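Local coordinates for acyl-CoA N-acyltransferases (NAT) superfamily protein (Arabidopsis thaliana, PDB 6TH0) that probably acetylates the N-terminal methionine of transmembrane proteins and protein lysines, drawing the acetyl group from acetyl-CoA bound in its GNAT domain, at residues C129-N141 / F161-V175. Residues are numbered along the deposited sequence; the frame is centred on the assembly and turned at random.
Sequences CRGVYLHVIAHNN and FYLINGQHFDSYLFV. With ACO (acetyl coenzyme *a), chain C.
His135 lies flat between two apolar neighbours: Phe161 CZ sits 3.4 Å above the centre of the imidazole plane, in a face-to-face stack with the planes 25° apart, while Leu173 CD1 covers the opposite face. Having CG anti to the carbonyl carbon (chi1 -65°) brings the ring against Phe161. Both of its nitrogens are hydrogen-bonded, ND1 with Tyr96 and NE2 with Glu78, which fixes its rotation. An imidazole suits this place, offering flat faces to hydrocarbon and a polar rim to its partners. Ser171 OG, 3.5 Å from His135 CD2, is buried with no hydrogen-bond partner.

Beneath these side chains, strands 129-137 and 167-175 pair antiparallel. Val136 and Tyr172 exchange both backbone bonds, Tyr172 N reaching Val136 O at 2.7 Å; Leu134 and Phe174 do likewise. On the face of Val136 and Phe174, the valine's CG2 meets the ring at CD2 (3.6 Å), a compact branched residue beside a broad one. The Tyr162 ring crosses Ile137 at a slant, with Ile137 CG1 3.4 Å from Tyr162 CD2, and its hydroxyl gives a weak bond to His135 O.

Packing thins toward the turns. Ala138 CB rests over the Tyr172 face as a CH-pi contact, its small methyl fitting close to the ring, and beyond it the exposed His139 meets Phe169 in an offset edge-to-face pair, centroids 5.3 Å apart.

Past Val136 the strand's next amide is spent on the cofactor: Ile137 N donates to the acetyl O (3.0 Å), and Asn140 ND2, at the N-cap of helix 141-149, to the pantetheine O5P. Strand 129-137 parts here from its parallel neighbour 93-102, which also binds the cofactor, an arrangement characteristic of the splayed central strands that receive acetyl-CoA in the GNAT fold.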
ATOM      1  N   CYS A 129       1.378  -7.524  15.314  1.00 55.95           N
ATOM      2  CA  CYS A 129       1.007  -6.530  14.306  1.00 54.83           C
ATOM      3  C   CYS A 129      -0.445  -6.106  14.499  1.00 58.73           C
ATOM      4  O   CYS A 129      -1.363  -6.929  14.416  1.00 52.70           O
ATOM      5  CB  CYS A 129       1.222  -7.087  12.907  1.00 58.22           C
ATOM      6  SG  CYS A 129       0.912  -5.856  11.616  1.00 57.02           S
ATOM      7  N   ARG A 130      -0.657  -4.807  14.694  1.00 49.09           N
ATOM      8  CA  ARG A 130      -1.952  -4.316  15.145  1.00 49.22           C
ATOM      9  C   ARG A 130      -2.884  -3.942  14.012  1.00 48.08           C
ATOM     10  O   ARG A 130      -4.082  -3.721  14.264  1.00 50.88           O
ATOM     11  CB  ARG A 130      -1.766  -3.098  16.055  1.00 47.97           C
ATOM     12  CG  ARG A 130      -0.896  -3.385  17.286  1.00 53.38           C
ATOM     13  CD  ARG A 130      -0.704  -2.146  18.147  1.00 54.74           C
ATOM     14  NE  ARG A 130       0.026  -2.417  19.382  1.00 56.09           N
ATOM     15  CZ  ARG A 130      -0.542  -2.798  20.524  1.00 63.30           C
ATOM     16  NH1 ARG A 130      -1.859  -2.956  20.592  1.00 62.78           N
ATOM     17  NH2 ARG A 130       0.199  -3.022  21.603  1.00 61.74           N
ATOM     18  N   GLY A 131      -2.396  -3.907  12.794  1.00 46.67           N
ATOM     19  CA  GLY A 131      -3.261  -3.564  11.682  1.00 43.86           C
ATOM     20  C   GLY A 131      -2.501  -2.848  10.587  1.00 47.83           C
ATOM     21  O   GLY A 131      -1.277  -2.914  10.508  1.00 46.97           O
ATOM     22  N   VAL A 132      -3.276  -2.163   9.742  1.00 41.78           N
ATOM     23  CA  VAL A 132      -2.798  -1.505   8.531  1.00 42.55           C
ATOM     24  C   VAL A 132      -3.294  -0.067   8.538  1.00 39.42           C
ATOM     25  O   VAL A 132      -4.433   0.195   8.938  1.00 39.42           O
ATOM     26  CB  VAL A 132      -3.308  -2.238   7.267  1.00 41.56           C
ATOM     27  CG1 VAL A 132      -2.754  -1.603   5.975  1.00 41.52           C
ATOM     28  CG2 VAL A 132      -3.002  -3.741   7.354  1.00 44.22           C
ATOM     29  N   TYR A 133      -2.444   0.871   8.117  1.00 40.55           N
ATOM     30  CA  TYR A 133      -2.880   2.251   7.921  1.00 42.16           C
ATOM     31  C   TYR A 133      -2.183   2.835   6.698  1.00 39.73           C
ATOM     32  O   TYR A 133      -1.262   2.243   6.130  1.00 38.97           O
ATOM     33  CB  TYR A 133      -2.668   3.129   9.175  1.00 39.39           C
ATOM     34  CG  TYR A 133      -1.255   3.587   9.519  1.00 41.04           C
ATOM     35  CD1 TYR A 133      -0.284   2.688   9.972  1.00 41.53           C
ATOM     36  CD2 TYR A 133      -0.910   4.938   9.451  1.00 40.08           C
ATOM     37  CE1 TYR A 133       1.009   3.127  10.296  1.00 42.61           C
ATOM     38  CE2 TYR A 133       0.365   5.382   9.782  1.00 47.58           C
ATOM     39  CZ  TYR A 133       1.324   4.479  10.210  1.00 46.83           C
ATOM     40  OH  TYR A 133       2.601   4.939  10.546  1.00 43.71           O
ATOM     41  N   LEU A 134      -2.695   3.970   6.248  1.00 40.05           N
ATOM     42  CA  LEU A 134      -2.198   4.623   5.048  1.00 39.24           C
ATOM     43  C   LEU A 134      -2.832   6.002   4.962  1.00 35.89           C
ATOM     44  O   LEU A 134      -3.739   6.344   5.727  1.00 39.93           O
ATOM     45  CB  LEU A 134      -2.521   3.794   3.802  1.00 34.21           C
ATOM     46  CG  LEU A 134      -4.031   3.752   3.520  1.00 39.55           C
ATOM     47  CD1 LEU A 134      -4.229   3.611   2.040  1.00 50.95           C
ATOM     48  CD2 LEU A 134      -4.771   2.631   4.276  1.00 37.50           C
ATOM     49  N   HIS A 135      -2.367   6.775   3.993  1.00 38.97           N
ATOM     50  CA  HIS A 135      -2.937   8.068   3.674  1.00 38.20           C
ATOM     51  C   HIS A 135      -3.400   8.047   2.228  1.00 41.23           C
ATOM     52  O   HIS A 135      -2.721   7.498   1.356  1.00 42.96           O
ATOM     53  CB  HIS A 135      -1.930   9.204   3.900  1.00 37.02           C
ATOM     54  CG  HIS A 135      -1.531   9.381   5.331  1.00 42.98           C
ATOM     55  ND1 HIS A 135      -0.473   8.708   5.901  1.00 43.00           N
ATOM     56  CD2 HIS A 135      -2.041  10.174   6.300  1.00 49.56           C
ATOM     57  CE1 HIS A 135      -0.351   9.077   7.165  1.00 52.43           C
ATOM     58  NE2 HIS A 135      -1.292   9.966   7.432  1.00 44.72           N
ATOM     59  N   VAL A 136      -4.574   8.619   1.994  1.00 37.99           N
ATOM     60  CA  VAL A 136      -5.166   8.730   0.673  1.00 42.24           C
ATOM     61  C   VAL A 136      -5.263  10.205   0.321  1.00 34.30           C
ATOM     62  O   VAL A 136      -5.660  11.027   1.156  1.00 43.81           O
ATOM     63  CB  VAL A 136      -6.563   8.065   0.656  1.00 51.87           C
ATOM     64  CG1 VAL A 136      -7.205   8.176  -0.701  1.00 58.48           C
ATOM     65  CG2 VAL A 136      -6.465   6.610   1.123  1.00 47.47           C
ATOM     66  N   ILE A 137      -4.916  10.550  -0.921  1.00 34.74           N
ATOM     67  CA  ILE A 137      -5.138  11.918  -1.355  1.00 37.12           C
ATOM     68  C   ILE A 137      -6.624  12.210  -1.221  1.00 31.45           C
ATOM     69  O   ILE A 137      -7.461  11.413  -1.656  1.00 41.55           O
ATOM     70  CB  ILE A 137      -4.671  12.095  -2.804  1.00 43.84           C
ATOM     71  CG1 ILE A 137      -3.151  11.958  -2.887  1.00 53.43           C
ATOM     72  CG2 ILE A 137      -5.151  13.425  -3.344  1.00 45.12           C
ATOM     73  CD1 ILE A 137      -2.624  11.952  -4.324  1.00 53.54           C
ATOM     74  N   ALA A 138      -6.956  13.371  -0.647  1.00 37.20           N
ATOM     75  CA  ALA A 138      -8.322  13.604  -0.174  1.00 39.63           C
ATOM     76  C   ALA A 138      -9.335  13.763  -1.302  1.00 47.15           C
ATOM     77  O   ALA A 138     -10.534  13.566  -1.072  1.00 46.23           O
ATOM     78  CB  ALA A 138      -8.372  14.829   0.733  1.00 42.10           C
ATOM     79  N   HIS A 139      -8.906  14.126  -2.506  1.00 45.85           N
ATOM     80  CA  HIS A 139      -9.852  14.285  -3.604  1.00 47.92           C
ATOM     81  C   HIS A 139      -9.928  13.037  -4.471  1.00 50.75           C
ATOM     82  O   HIS A 139     -10.581  13.057  -5.517  1.00 50.02           O
ATOM     83  CB  HIS A 139      -9.485  15.500  -4.457  1.00 47.23           C
ATOM     84  CG  HIS A 139      -8.142  15.397  -5.103  1.00 57.56           C
ATOM     85  ND1 HIS A 139      -7.882  14.518  -6.132  1.00 60.58           N
ATOM     86  CD2 HIS A 139      -6.979  16.047  -4.861  1.00 60.81           C
ATOM     87  CE1 HIS A 139      -6.619  14.636  -6.503  1.00 57.40           C
ATOM     88  NE2 HIS A 139      -6.051  15.561  -5.750  1.00 61.03           N
ATOM     89  N   ASN A 140      -9.277  11.949  -4.053  1.00 42.69           N
ATOM     90  CA  ASN A 140      -9.270  10.688  -4.797  1.00 42.90           C
ATOM     91  C   ASN A 140     -10.442   9.835  -4.319  1.00 43.51           C
ATOM     92  O   ASN A 140     -10.302   8.927  -3.498  1.00 43.72           O
ATOM     93  CB  ASN A 140      -7.938   9.972  -4.618  1.00 44.57           C
ATOM     94  CG  ASN A 140      -7.774   8.767  -5.556  1.00 47.16           C
ATOM     95  OD1 ASN A 140      -8.747   8.203  -6.054  1.00 49.53           O
ATOM     96  ND2 ASN A 140      -6.537   8.347  -5.749  1.00 56.59           N
ATOM     97  N   ASN A 141     -11.619  10.132  -4.867  1.00 44.09           N
ATOM     98  CA  ASN A 141     -12.828   9.431  -4.450  1.00 48.09           C
ATOM     99  C   ASN A 141     -12.772   7.930  -4.724  1.00 52.47           C
ATOM    100  O   ASN A 141     -13.250   7.158  -3.873  1.00 50.57           O
ATOM    101  CB  ASN A 141     -14.035  10.103  -5.116  1.00 57.27           C
ATOM    102  CG  ASN A 141     -14.600  11.240  -4.276  1.00 61.38           C
ATOM    103  OD1 ASN A 141     -14.236  11.400  -3.108  1.00 63.59           O
ATOM    104  ND2 ASN A 141     -15.445  12.055  -4.871  1.00 65.47           N
ATOM    105  N   PHE A 161      -0.570  17.493   3.371  1.00 49.62           N
ATOM    106  CA  PHE A 161       0.211  16.274   3.542  1.00 45.19           C
ATOM    107  C   PHE A 161       1.088  16.001   2.324  1.00 43.52           C
ATOM    108  O   PHE A 161       2.254  15.620   2.463  1.00 45.12           O
ATOM    109  CB  PHE A 161      -0.733  15.103   3.799  1.00 41.78           C
ATOM    110  CG  PHE A 161      -0.034  13.847   4.232  1.00 49.42           C
ATOM    111  CD1 PHE A 161       0.373  13.687   5.546  1.00 48.61           C
ATOM    112  CD2 PHE A 161       0.185  12.814   3.335  1.00 50.80           C
ATOM    113  CE1 PHE A 161       1.030  12.530   5.949  1.00 54.83           C
ATOM    114  CE2 PHE A 161       0.824  11.654   3.735  1.00 52.16           C
ATOM    115  CZ  PHE A 161       1.240  11.508   5.038  1.00 53.60           C
ATOM    116  N   TYR A 162       0.517  16.129   1.133  1.00 49.52           N
ATOM    117  CA  TYR A 162       1.134  15.773  -0.135  1.00 51.07           C
ATOM    118  C   TYR A 162       1.580  17.003  -0.915  1.00 49.42           C
ATOM    119  O   TYR A 162       0.966  18.069  -0.831  1.00 49.50           O
ATOM    120  CB  TYR A 162       0.169  14.951  -0.986  1.00 50.26           C
ATOM    121  CG  TYR A 162      -0.086  13.552  -0.474  1.00 45.62           C
ATOM    122  CD1 TYR A 162       0.957  12.655  -0.333  1.00 54.24           C
ATOM    123  CD2 TYR A 162      -1.372  13.117  -0.169  1.00 52.15           C
ATOM    124  CE1 TYR A 162       0.740  11.371   0.122  1.00 56.30           C
ATOM    125  CE2 TYR A 162      -1.600  11.816   0.286  1.00 51.40           C
ATOM    126  CZ  TYR A 162      -0.533  10.954   0.416  1.00 54.39           C
ATOM    127  OH  TYR A 162      -0.720   9.668   0.861  1.00 66.98           O
ATOM    128  N   LEU A 163       2.667  16.846  -1.673  1.00 53.37           N
ATOM    129  CA  LEU A 163       3.153  17.881  -2.574  1.00 60.45           C
ATOM    130  C   LEU A 163       3.254  17.256  -3.957  1.00 56.69           C
ATOM    131  O   LEU A 163       4.031  16.318  -4.157  1.00 61.67           O
ATOM    132  CB  LEU A 163       4.511  18.422  -2.117  1.00 63.63           C
ATOM    133  CG  LEU A 163       5.242  19.407  -3.035  1.00 63.75           C
ATOM    134  CD1 LEU A 163       4.395  20.637  -3.289  1.00 63.60           C
ATOM    135  CD2 LEU A 163       6.592  19.787  -2.448  1.00 65.08           C
ATOM    136  N   ILE A 164       2.439  17.744  -4.896  1.00 56.50           N
ATOM    137  CA  ILE A 164       2.315  17.145  -6.223  1.00 55.65           C
ATOM    138  C   ILE A 164       2.334  18.258  -7.264  1.00 57.32           C
ATOM    139  O   ILE A 164       1.447  19.120  -7.273  1.00 55.33           O
ATOM    140  CB  ILE A 164       1.032  16.310  -6.367  1.00 56.28           C
ATOM    141  CG1 ILE A 164       0.937  15.274  -5.243  1.00 53.16           C
ATOM    142  CG2 ILE A 164       1.001  15.640  -7.732  1.00 58.99           C
ATOM    143  CD1 ILE A 164      -0.352  14.536  -5.218  1.00 54.64           C
ATOM    144  N   ASN A 165       3.326  18.226  -8.148  1.00 57.26           N
ATOM    145  CA  ASN A 165       3.483  19.243  -9.187  1.00 65.64           C
ATOM    146  C   ASN A 165       3.516  20.636  -8.563  1.00 68.33           C
ATOM    147  O   ASN A 165       2.855  21.570  -9.018  1.00 65.53           O
ATOM    148  CB  ASN A 165       2.380  19.128 -10.240  1.00 66.18           C
ATOM    149  CG  ASN A 165       2.800  19.704 -11.578  1.00 77.24           C
ATOM    150  OD1 ASN A 165       3.993  19.806 -11.870  1.00 85.35           O
ATOM    151  ND2 ASN A 165       1.825  20.089 -12.400  1.00 77.50           N
ATOM    152  N   GLY A 166       4.295  20.756  -7.490  1.00 71.73           N
ATOM    153  CA  GLY A 166       4.422  21.998  -6.747  1.00 68.01           C
ATOM    154  C   GLY A 166       3.143  22.523  -6.129  1.00 66.14           C
ATOM    155  O   GLY A 166       3.057  23.711  -5.809  1.00 67.75           O
ATOM    156  N   GLN A 167       2.144  21.674  -5.937  1.00 59.66           N
ATOM    157  CA  GLN A 167       0.892  22.071  -5.318  1.00 58.92           C
ATOM    158  C   GLN A 167       0.673  21.178  -4.099  1.00 52.28           C
ATOM    159  O   GLN A 167       0.912  19.971  -4.166  1.00 54.33           O
ATOM    160  CB  GLN A 167      -0.256  21.956  -6.340  1.00 66.50           C
ATOM    161  CG  GLN A 167      -1.531  22.710  -6.000  1.00 79.80           C
ATOM    162  CD  GLN A 167      -2.559  22.659  -7.126  1.00 86.02           C
ATOM    163  OE1 GLN A 167      -2.283  22.144  -8.213  1.00 79.33           O
ATOM    164  NE2 GLN A 167      -3.743  23.211  -6.873  1.00 90.62           N
ATOM    165  N   HIS A 168       0.236  21.764  -2.984  1.00 50.82           N
ATOM    166  CA  HIS A 168      -0.049  20.984  -1.781  1.00 48.43           C
ATOM    167  C   HIS A 168      -1.482  20.463  -1.776  1.00 49.90           C
ATOM    168  O   HIS A 168      -2.414  21.165  -2.178  1.00 54.73           O
ATOM    169  CB  HIS A 168       0.215  21.792  -0.509  1.00 53.16           C
ATOM    170  CG  HIS A 168       1.666  21.911  -0.161  1.00 53.66           C
ATOM    171  ND1 HIS A 168       2.435  22.992  -0.536  1.00 56.89           N
ATOM    172  CD2 HIS A 168       2.498  21.062   0.485  1.00 53.54           C
ATOM    173  CE1 HIS A 168       3.671  22.817  -0.109  1.00 61.72           C
ATOM    174  NE2 HIS A 168       3.737  21.651   0.510  1.00 60.36           N
ATOM    175  N   PHE A 169      -1.646  19.217  -1.330  1.00 44.70           N
ATOM    176  CA  PHE A 169      -2.949  18.574  -1.259  1.00 40.41           C
ATOM    177  C   PHE A 169      -3.103  17.900   0.093  1.00 43.27           C
ATOM    178  O   PHE A 169      -2.126  17.418   0.666  1.00 46.36           O
ATOM    179  CB  PHE A 169      -3.107  17.534  -2.355  1.00 35.62           C
ATOM    180  CG  PHE A 169      -3.178  18.130  -3.718  1.00 43.24           C
ATOM    181  CD1 PHE A 169      -4.386  18.561  -4.238  1.00 51.07           C
ATOM    182  CD2 PHE A 169      -2.020  18.305  -4.463  1.00 46.67           C
ATOM    183  CE1 PHE A 169      -4.447  19.129  -5.494  1.00 49.74           C
ATOM    184  CE2 PHE A 169      -2.072  18.877  -5.724  1.00 51.03           C
ATOM    185  CZ  PHE A 169      -3.287  19.286  -6.238  1.00 56.28           C
ATOM    186  N   ASP A 170      -4.343  17.844   0.577  1.00 47.32           N
ATOM    187  CA  ASP A 170      -4.646  17.204   1.852  1.00 38.91           C
ATOM    188  C   ASP A 170      -4.736  15.686   1.674  1.00 42.71           C
ATOM    189  O   ASP A 170      -4.905  15.170   0.565  1.00 42.00           O
ATOM    190  CB  ASP A 170      -5.968  17.729   2.424  1.00 37.42           C
ATOM    191  CG  ASP A 170      -5.934  19.217   2.716  1.00 47.93           C
ATOM    192  OD1 ASP A 170      -4.841  19.824   2.674  1.00 45.89           O
ATOM    193  OD2 ASP A 170      -7.017  19.787   2.988  1.00 47.91           O
ATOM    194  N   SER A 171      -4.620  14.962   2.787  1.00 38.63           N
ATOM    195  CA  SER A 171      -4.805  13.520   2.768  1.00 37.98           C
ATOM    196  C   SER A 171      -5.836  13.121   3.814  1.00 38.09           C
ATOM    197  O   SER A 171      -6.179  13.891   4.717  1.00 39.50           O
ATOM    198  CB  SER A 171      -3.489  12.775   3.033  1.00 42.15           C
ATOM    199  OG  SER A 171      -3.093  12.961   4.385  1.00 44.37           O
ATOM    200  N   TYR A 172      -6.387  11.925   3.639  1.00 40.33           N
ATOM    201  CA  TYR A 172      -7.156  11.266   4.686  1.00 35.51           C
ATOM    202  C   TYR A 172      -6.339  10.122   5.265  1.00 41.79           C
ATOM    203  O   TYR A 172      -5.755   9.331   4.518  1.00 41.76           O
ATOM    204  CB  TYR A 172      -8.484  10.704   4.177  1.00 34.86           C
ATOM    205  CG  TYR A 172      -9.522  11.728   3.851  1.00 39.16           C
ATOM    206  CD1 TYR A 172      -9.963  12.626   4.807  1.00 36.99           C
ATOM    207  CD2 TYR A 172     -10.121  11.756   2.597  1.00 41.06           C
ATOM    208  CE1 TYR A 172     -10.956  13.549   4.522  1.00 38.89           C
ATOM    209  CE2 TYR A 172     -11.129  12.668   2.308  1.00 37.71           C
ATOM    210  CZ  TYR A 172     -11.520  13.567   3.260  1.00 41.76           C
ATOM    211  OH  TYR A 172     -12.491  14.481   2.968  1.00 40.87           O
ATOM    212  N   LEU A 173      -6.310  10.034   6.591  1.00 40.29           N
ATOM    213  CA  LEU A 173      -5.739   8.877   7.275  1.00 39.73           C
ATOM    214  C   LEU A 173      -6.774   7.754   7.330  1.00 37.52           C
ATOM    215  O   LEU A 173      -7.906   7.984   7.751  1.00 44.87           O
ATOM    216  CB  LEU A 173      -5.334   9.262   8.694  1.00 44.88           C
ATOM    217  CG  LEU A 173      -5.031   8.092   9.645  1.00 44.04           C
ATOM    218  CD1 LEU A 173      -3.756   7.391   9.198  1.00 43.26           C
ATOM    219  CD2 LEU A 173      -4.939   8.544  11.110  1.00 54.20           C
ATOM    220  N   PHE A 174      -6.406   6.551   6.868  1.00 37.37           N
ATOM    221  CA  PHE A 174      -7.291   5.385   6.927  1.00 42.60           C
ATOM    222  C   PHE A 174      -6.617   4.309   7.755  1.00 37.91           C
ATOM    223  O   PHE A 174      -5.420   4.101   7.625  1.00 40.98           O
ATOM    224  CB  PHE A 174      -7.621   4.790   5.545  1.00 40.02           C
ATOM    225  CG  PHE A 174      -8.777   5.436   4.842  1.00 38.12           C
ATOM    226  CD1 PHE A 174     -10.052   4.912   4.957  1.00 41.83           C
ATOM    227  CD2 PHE A 174      -8.576   6.540   4.018  1.00 43.16           C
ATOM    228  CE1 PHE A 174     -11.130   5.505   4.277  1.00 44.72           C
ATOM    229  CE2 PHE A 174      -9.626   7.123   3.349  1.00 42.70           C
ATOM    230  CZ  PHE A 174     -10.897   6.607   3.472  1.00 42.32           C
ATOM    231  N   VAL A 175      -7.377   3.636   8.630  1.00 40.16           N
ATOM    232  CA  VAL A 175      -6.814   2.600   9.492  1.00 39.55           C
ATOM    233  C   VAL A 175      -7.701   1.365   9.453  1.00 42.35           C
ATOM    234  O   VAL A 175      -8.925   1.465   9.317  1.00 45.41           O
ATOM    235  CB  VAL A 175      -6.621   3.076  10.952  1.00 44.37           C
ATOM    236  CG1 VAL A 175      -5.761   4.322  10.999  1.00 49.21           C
ATOM    237  CG2 VAL A 175      -7.966   3.315  11.620  1.00 41.60           C
TER
HETATM  238  N1A ACO C 301     -17.348  -5.666 -12.373  1.00 86.94           N
HETATM  239  C2A ACO C 301     -17.570  -4.308 -12.341  1.00 84.04           C
HETATM  240  N3A ACO C 301     -17.078  -3.353 -11.533  1.00 82.65           N
HETATM  241  C4A ACO C 301     -16.202  -3.876 -10.590  1.00 81.41           C
HETATM  242  C5A ACO C 301     -15.869  -5.265 -10.497  1.00 84.32           C
HETATM  243  C6A ACO C 301     -16.477  -6.134 -11.424  1.00 89.29           C
HETATM  244  N6A ACO C 301     -16.197  -7.475 -11.387  1.00 92.77           N
HETATM  245  N7A ACO C 301     -14.961  -5.501  -9.457  1.00 83.07           N
HETATM  246  C8A ACO C 301     -14.749  -4.277  -8.931  1.00 82.65           C
HETATM  247  N9A ACO C 301     -15.472  -3.271  -9.572  1.00 77.77           N
HETATM  248  C1B ACO C 301     -15.494  -1.841  -9.259  1.00 74.12           C
HETATM  249  C2B ACO C 301     -15.440  -1.519  -7.695  1.00 73.55           C
HETATM  250  O2B ACO C 301     -16.689  -1.637  -7.155  1.00 65.16           O
HETATM  251  C3B ACO C 301     -15.031   0.011  -7.924  1.00 70.65           C
HETATM  252  O3B ACO C 301     -16.151   0.597  -8.377  1.00 65.21           O
HETATM  253  P3B ACO C 301     -16.292   2.361  -7.877  1.00 75.21           P
HETATM  254  O7A ACO C 301     -15.226   2.869  -8.811  1.00 77.77           O
HETATM  255  O8A ACO C 301     -17.731   2.715  -8.212  1.00 83.68           O
HETATM  256  O9A ACO C 301     -15.886   2.256  -6.425  1.00 80.56           O
HETATM  257  C4B ACO C 301     -13.932  -0.105  -9.035  1.00 63.61           C
HETATM  258  O4B ACO C 301     -14.332  -1.228  -9.887  1.00 69.38           O
HETATM  259  C5B ACO C 301     -12.524  -0.279  -8.437  1.00 49.85           C
HETATM  260  O5B ACO C 301     -12.472  -1.351  -7.547  1.00 50.34           O
HETATM  261  P1A ACO C 301     -11.140  -2.260  -7.894  1.00 48.25           P
HETATM  262  O1A ACO C 301     -11.258  -2.809  -9.267  1.00 52.07           O
HETATM  263  O2A ACO C 301     -10.899  -3.155  -6.711  1.00 46.78           O
HETATM  264  O3A ACO C 301      -9.756  -1.285  -7.933  1.00 41.18           O
HETATM  265  P2A ACO C 301      -9.002  -1.201  -9.329  1.00 47.50           P
HETATM  266  O4A ACO C 301      -8.210  -2.422  -9.625  1.00 41.45           O
HETATM  267  O5A ACO C 301      -9.794  -0.535 -10.424  1.00 48.41           O
HETATM  268  O6A ACO C 301      -7.734  -0.055  -9.017  1.00 44.71           O
HETATM  269  CBP ACO C 301      -6.992   2.009  -8.027  1.00 41.62           C
HETATM  270  CCP ACO C 301      -8.153   0.928  -8.133  1.00 38.51           C
HETATM  271  CDP ACO C 301      -5.823   1.345  -7.337  1.00 41.74           C
HETATM  272  CEP ACO C 301      -7.468   3.225  -7.229  1.00 42.68           C
HETATM  273  CAP ACO C 301      -6.655   2.385  -9.495  1.00 44.31           C
HETATM  274  OAP ACO C 301      -7.682   3.191 -10.066  1.00 43.56           O
HETATM  275  C9P ACO C 301      -5.351   3.161  -9.665  1.00 38.23           C
HETATM  276  O9P ACO C 301      -4.321   2.579  -9.929  1.00 36.87           O
HETATM  277  N8P ACO C 301      -5.388   4.538  -9.589  1.00 39.09           N
HETATM  278  C7P ACO C 301      -4.149   5.369  -9.753  1.00 40.61           C
HETATM  279  C6P ACO C 301      -3.195   5.131  -8.620  1.00 39.70           C
HETATM  280  C5P ACO C 301      -3.868   5.603  -7.379  1.00 48.39           C
HETATM  281  O5P ACO C 301      -4.602   6.576  -7.308  1.00 50.27           O
HETATM  282  N4P ACO C 301      -3.628   4.858  -6.241  1.00 53.40           N
HETATM  283  C3P ACO C 301      -4.312   5.321  -5.035  1.00 61.53           C
HETATM  284  C2P ACO C 301      -3.501   4.973  -3.839  1.00 73.49           C
HETATM  285  S1P ACO C 301      -4.403   5.610  -2.343  1.00 71.57           S
HETATM  286  C   ACO C 301      -3.652   7.237  -2.327  1.00 80.95           C
HETATM  287  O   ACO C 301      -4.246   8.235  -2.653  1.00 71.09           O
HETATM  288  CH3 ACO C 301      -2.262   7.309  -1.956  1.00 81.07           C